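Local atomic coordinates of single-stranded DNA-binding protein (PDB entry 5ODJ), a protein that probably binds single-stranded DNA through an OB fold, consistent with a part in the DNA replication of the Enterobacter phage Enc34. Residues 52-57 with 108-113; 147-152 with 164-169. All coordinates share one frame; numbering follows the deposited sequence.

Interaction 1: residues 52-57 with 108-113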
# COMPACT_ATOMS: atom_id res chain seq x y z
N THR A 52 3.56 3.53 1.98
CA THR A 52 2.28 4.23 1.89
C THR A 52 2.08 4.71 0.45
O THR A 52 3.00 5.27 -0.15
CB THR A 52 2.25 5.35 2.92
OG1 THR A 52 2.34 4.77 4.24
CG2 THR A 52 0.96 6.19 2.81
N LEU A 53 0.88 4.45 -0.09
CA LEU A 53 0.52 4.82 -1.47
C LEU A 53 -0.54 5.91 -1.43
O LEU A 53 -1.53 5.77 -0.70
CB LEU A 53 0.01 3.61 -2.25
CG LEU A 53 0.93 2.39 -2.25
CD1 LEU A 53 0.24 1.21 -2.94
CD2 LEU A 53 2.25 2.70 -2.91
N LEU A 54 -0.30 7.00 -2.17
CA LEU A 54 -1.23 8.14 -2.22
C LEU A 54 -1.91 8.10 -3.58
O LEU A 54 -1.26 8.31 -4.61
CB LEU A 54 -0.50 9.46 -2.03
CG LEU A 54 0.36 9.52 -0.75
CD1 LEU A 54 1.11 10.83 -0.68
CD2 LEU A 54 -0.42 9.30 0.53
N MSE A 55 -3.23 7.82 -3.56
CA MSE A 55 -4.00 7.66 -4.79
C MSE A 55 -4.82 8.91 -5.00
O MSE A 55 -5.76 9.15 -4.22
CB MSE A 55 -4.99 6.50 -4.78
CG MSE A 55 -4.40 5.21 -4.33
SE MSE A 55 -5.46 3.66 -5.03
CE MSE A 55 -7.18 4.29 -4.72
N PRO A 56 -4.52 9.69 -6.05
CA PRO A 56 -5.31 10.89 -6.28
C PRO A 56 -6.78 10.57 -6.56
O PRO A 56 -7.13 9.73 -7.43
CB PRO A 56 -4.63 11.56 -7.48
CG PRO A 56 -3.23 10.99 -7.49
CD PRO A 56 -3.42 9.57 -7.04
N LYS A 57 -7.65 11.26 -5.84
CA LYS A 57 -9.07 10.96 -5.92
C LYS A 57 -9.65 11.21 -7.33
O LYS A 57 -10.52 10.47 -7.77
CB LYS A 57 -9.83 11.74 -4.85
CG LYS A 57 -9.56 11.24 -3.44
CD LYS A 57 -10.37 12.00 -2.43
CE LYS A 57 -10.26 11.48 -1.01
NZ LYS A 57 -11.11 12.28 -0.10
N MSE A 108 -6.31 12.79 -1.63
CA MSE A 108 -5.72 11.46 -1.84
C MSE A 108 -6.40 10.43 -1.00
O MSE A 108 -6.79 10.70 0.14
CB MSE A 108 -4.26 11.38 -1.36
CG MSE A 108 -3.33 12.40 -1.96
SE MSE A 108 -2.98 11.91 -3.84
CE MSE A 108 -1.17 12.65 -4.06
N TRP A 109 -6.52 9.22 -1.54
CA TRP A 109 -6.75 8.03 -0.72
C TRP A 109 -5.39 7.56 -0.26
O TRP A 109 -4.45 7.65 -1.02
CB TRP A 109 -7.40 6.91 -1.54
CG TRP A 109 -8.72 7.29 -2.12
CD1 TRP A 109 -9.00 7.44 -3.45
CD2 TRP A 109 -9.91 7.61 -1.42
NE1 TRP A 109 -10.31 7.80 -3.61
CE2 TRP A 109 -10.89 7.92 -2.38
CE3 TRP A 109 -10.26 7.64 -0.07
CZ2 TRP A 109 -12.21 8.26 -2.03
CZ3 TRP A 109 -11.57 7.97 0.28
CH2 TRP A 109 -12.53 8.28 -0.70
N VAL A 110 -5.30 7.08 0.97
CA VAL A 110 -4.02 6.73 1.58
C VAL A 110 -4.01 5.23 1.93
O VAL A 110 -4.79 4.78 2.75
CB VAL A 110 -3.75 7.54 2.86
CG1 VAL A 110 -2.39 7.19 3.44
CG2 VAL A 110 -3.84 9.02 2.59
N ILE A 111 -3.17 4.48 1.23
CA ILE A 111 -3.07 3.02 1.35
C ILE A 111 -1.80 2.65 2.09
O ILE A 111 -0.72 3.11 1.72
CB ILE A 111 -3.12 2.35 -0.03
CG1 ILE A 111 -4.54 2.45 -0.60
CG2 ILE A 111 -2.70 0.89 0.06
CD1 ILE A 111 -4.63 2.14 -2.05
N SER A 112 -1.93 1.84 3.13
CA SER A 112 -0.75 1.29 3.85
C SER A 112 -0.68 -0.21 3.54
O SER A 112 -1.64 -0.93 3.76
CB SER A 112 -0.95 1.51 5.35
OG SER A 112 -0.99 2.89 5.61
N ALA A 113 0.46 -0.67 3.01
CA ALA A 113 0.64 -2.09 2.69
C ALA A 113 1.97 -2.56 3.32
O ALA A 113 2.93 -1.80 3.28
CB ALA A 113 0.61 -2.31 1.19
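Met108 and Pro56 make the first pair of an antiparallel strand pairing within the OB-fold sheet of this protein. Met108 is a selenomethionine; its chain bends at chi2 (-73°), which lays the selenium alongside the proline ring, SE of Met108 lying 3.8 Å from CG of Pro56, while its methyl reaches CB of Leu54. On the next residue the side chain turns to the other side of the sheet. The Trp109 indole has the extended chain of Lys57 crossing it at about a right angle, and CE of Lys57 sits over the centre of the six-membered ring, a CH-pi contact at 3.7 Å from the centroid. NZ of Lys57 adds a cation-pi interaction and goes on to salt bridges with Asp94 and Asp96, which probably fix the lysine over the ring. Backbone bonds run both ways between Trp109 and Met55, and the bond from Met55 N to Trp109 O is nearly straight, 175° at the hydrogen. Val110 returns to the face of Met108, where its CG1 lies 3.6 Å from CG2 of Thr52 and its CG2 flanks Leu54, the two side chains pointing the same way. Ile111 faces the interior with Leu53 and Met55, and Ile67 of helix 61-76 packs on both Met55 and Ile111. The backbone of Ile111 forms a second reciprocal pair of hydrogen bonds with Leu53, Leu53 N to Ile111 O and Ile111 N to Leu53 O, each 2.8 Å. The selenium of Met55, also a selenomethionine, comes within 3.4 Å of CD1 of Ile111.

Interaction 2: residues 147-152 with 164-169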
# COMPACT_ATOMS: atom_id res chain seq x y z
N SER A 147 2.01 -0.82 -7.66
CA SER A 147 2.21 -1.81 -6.60
C SER A 147 1.19 -2.91 -6.68
O SER A 147 0.04 -2.67 -7.12
CB SER A 147 2.15 -1.10 -5.24
OG SER A 147 2.42 -1.98 -4.14
N VAL A 148 1.58 -4.11 -6.28
CA VAL A 148 0.65 -5.24 -6.12
C VAL A 148 0.47 -5.51 -4.64
O VAL A 148 1.45 -5.72 -3.92
CB VAL A 148 1.13 -6.50 -6.85
CG1 VAL A 148 0.11 -7.62 -6.66
CG2 VAL A 148 1.33 -6.19 -8.32
N ILE A 149 -0.78 -5.52 -4.21
CA ILE A 149 -1.17 -5.75 -2.84
C ILE A 149 -2.20 -6.88 -2.78
O ILE A 149 -2.76 -7.27 -3.82
CB ILE A 149 -1.69 -4.46 -2.18
CG1 ILE A 149 -2.99 -3.99 -2.84
CG2 ILE A 149 -0.61 -3.38 -2.24
CD1 ILE A 149 -3.64 -2.78 -2.18
N ARG A 150 -2.51 -7.36 -1.58
CA ARG A 150 -3.62 -8.30 -1.39
C ARG A 150 -4.22 -8.12 -0.01
O ARG A 150 -3.50 -8.18 0.99
CB ARG A 150 -3.17 -9.76 -1.56
CG ARG A 150 -4.33 -10.77 -1.67
CD ARG A 150 -3.71 -12.18 -1.68
NE ARG A 150 -4.55 -13.27 -2.10
CZ ARG A 150 -4.09 -14.52 -2.22
NH1 ARG A 150 -2.82 -14.82 -1.93
NH2 ARG A 150 -4.91 -15.50 -2.62
N PRO A 151 -5.55 -7.89 0.05
CA PRO A 151 -6.18 -7.74 1.35
C PRO A 151 -6.20 -9.03 2.17
O PRO A 151 -6.27 -10.13 1.60
CB PRO A 151 -7.63 -7.37 0.99
CG PRO A 151 -7.55 -6.84 -0.39
CD PRO A 151 -6.52 -7.71 -1.04
N TRP A 152 -6.17 -8.87 3.49
CA TRP A 152 -6.40 -9.98 4.41
C TRP A 152 -7.03 -9.46 5.71
O TRP A 152 -6.90 -8.28 6.05
CB TRP A 152 -5.11 -10.75 4.69
CG TRP A 152 -3.97 -10.00 5.31
CD1 TRP A 152 -3.10 -9.18 4.69
CD2 TRP A 152 -3.59 -10.03 6.69
NE1 TRP A 152 -2.16 -8.72 5.58
CE2 TRP A 152 -2.43 -9.24 6.82
CE3 TRP A 152 -4.10 -10.68 7.82
CZ2 TRP A 152 -1.79 -9.02 8.05
CZ3 TRP A 152 -3.44 -10.51 9.04
CH2 TRP A 152 -2.31 -9.66 9.14
N ALA A 164 -3.40 -4.95 4.13
CA ALA A 164 -2.95 -5.28 2.77
C ALA A 164 -1.52 -5.78 2.82
O ALA A 164 -0.62 -5.09 3.32
CB ALA A 164 -3.06 -4.06 1.86
N ASN A 165 -1.32 -6.98 2.31
CA ASN A 165 0.03 -7.46 2.06
C ASN A 165 0.61 -6.70 0.88
O ASN A 165 -0.06 -6.39 -0.08
CB ASN A 165 0.05 -8.95 1.75
CG ASN A 165 -0.06 -9.79 2.99
OD1 ASN A 165 0.40 -9.41 4.07
ND2 ASN A 165 -0.69 -10.94 2.85
N LEU A 166 1.92 -6.43 0.97
CA LEU A 166 2.67 -5.75 -0.04
C LEU A 166 3.53 -6.76 -0.78
O LEU A 166 4.49 -7.33 -0.19
CB LEU A 166 3.58 -4.70 0.61
CG LEU A 166 4.48 -3.91 -0.32
CD1 LEU A 166 3.69 -3.19 -1.39
CD2 LEU A 166 5.33 -2.94 0.51
N LEU A 167 3.25 -6.97 -2.07
CA LEU A 167 3.98 -8.00 -2.83
C LEU A 167 5.06 -7.45 -3.72
O LEU A 167 6.10 -8.10 -3.87
CB LEU A 167 3.01 -8.88 -3.66
CG LEU A 167 2.06 -9.80 -2.87
CD1 LEU A 167 2.72 -10.53 -1.71
CD2 LEU A 167 0.83 -9.05 -2.41
N SER A 168 4.83 -6.29 -4.35
CA SER A 168 5.80 -5.70 -5.21
C SER A 168 5.54 -4.21 -5.45
O SER A 168 4.42 -3.73 -5.21
CB SER A 168 5.85 -6.41 -6.53
OG SER A 168 4.64 -6.24 -7.21
N VAL A 169 6.61 -3.50 -5.81
CA VAL A 169 6.55 -2.09 -6.13
C VAL A 169 7.36 -1.86 -7.39
O VAL A 169 8.52 -2.32 -7.45
CB VAL A 169 7.13 -1.21 -4.99
CG1 VAL A 169 7.07 0.26 -5.39
CG2 VAL A 169 6.38 -1.45 -3.68
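Ser147 meets Ser168 through its hydroxyl: with OG anti to the backbone N (chi1 -176°), the side chain leans across to donate a 2.9 Å hydrogen bond from Ser147 OG to Ser168 O. The same carbonyl accepts the amide of Val148, whose N lies above the carbonyl plane, so two donors grip one oxygen. CD1 of Leu166 also closes on the Ser147 hydroxyl, 3.3 Å from OG. On the other side of the sheet, OG of Ser168 lies 3.5 Å from CG2 of Val148. Val148 O receives Leu167 N almost head-on, at 2.9 Å, and a weak bond from Ser168 N; one residue is thereby matched by two. Leu167 brings its side chain against the backbone of Ile149, with Leu167 CD2 3.7 Å from Ile149 C. Beyond the bulge Ile149 stands opposite Leu166, and reciprocal hydrogen bonding follows at Arg150, whose N and O bond to O and N of Asn165, while its extended side chain leads away towards His22 and Ser20. Trp152 has its ring carbon CG between the backbone N and the carbonyl carbon (chi1 61°), which swings the indole back towards Asn165. Ring and amide planes lie 26° apart, and Trp152 NE1 approaches Asn165 OD1 at 3.1 Å. Val148 opposite Leu167 and Ser168 forms a classic beta bulge, here set into the long hairpin of strands 144-156 and 159-173 within the OB fold.

Interaction 1 closes before interaction 2 opens along the chain, and their centres lie 13 Å apart in one curled sheet. Strand 28-34 bridges them on one side, pairing with both 49-56 and 144-156; on the other, Arg114, just beyond segment 108-113, makes backbone hydrogen bonds to Ala164 and Leu166. The two contacts also touch directly: Ala113 CB packs 3.8 Å from Ile149 CG2, and Leu53 CD1 lies 3.8 Å from Ser147 CB. The inward-facing side chains of both pairings thus share one largely apolar interior, as in the barrel of an OB fold, and this shared interior joins strands 49-56 and 108-115 to the hairpin of 144-156 and 159-173.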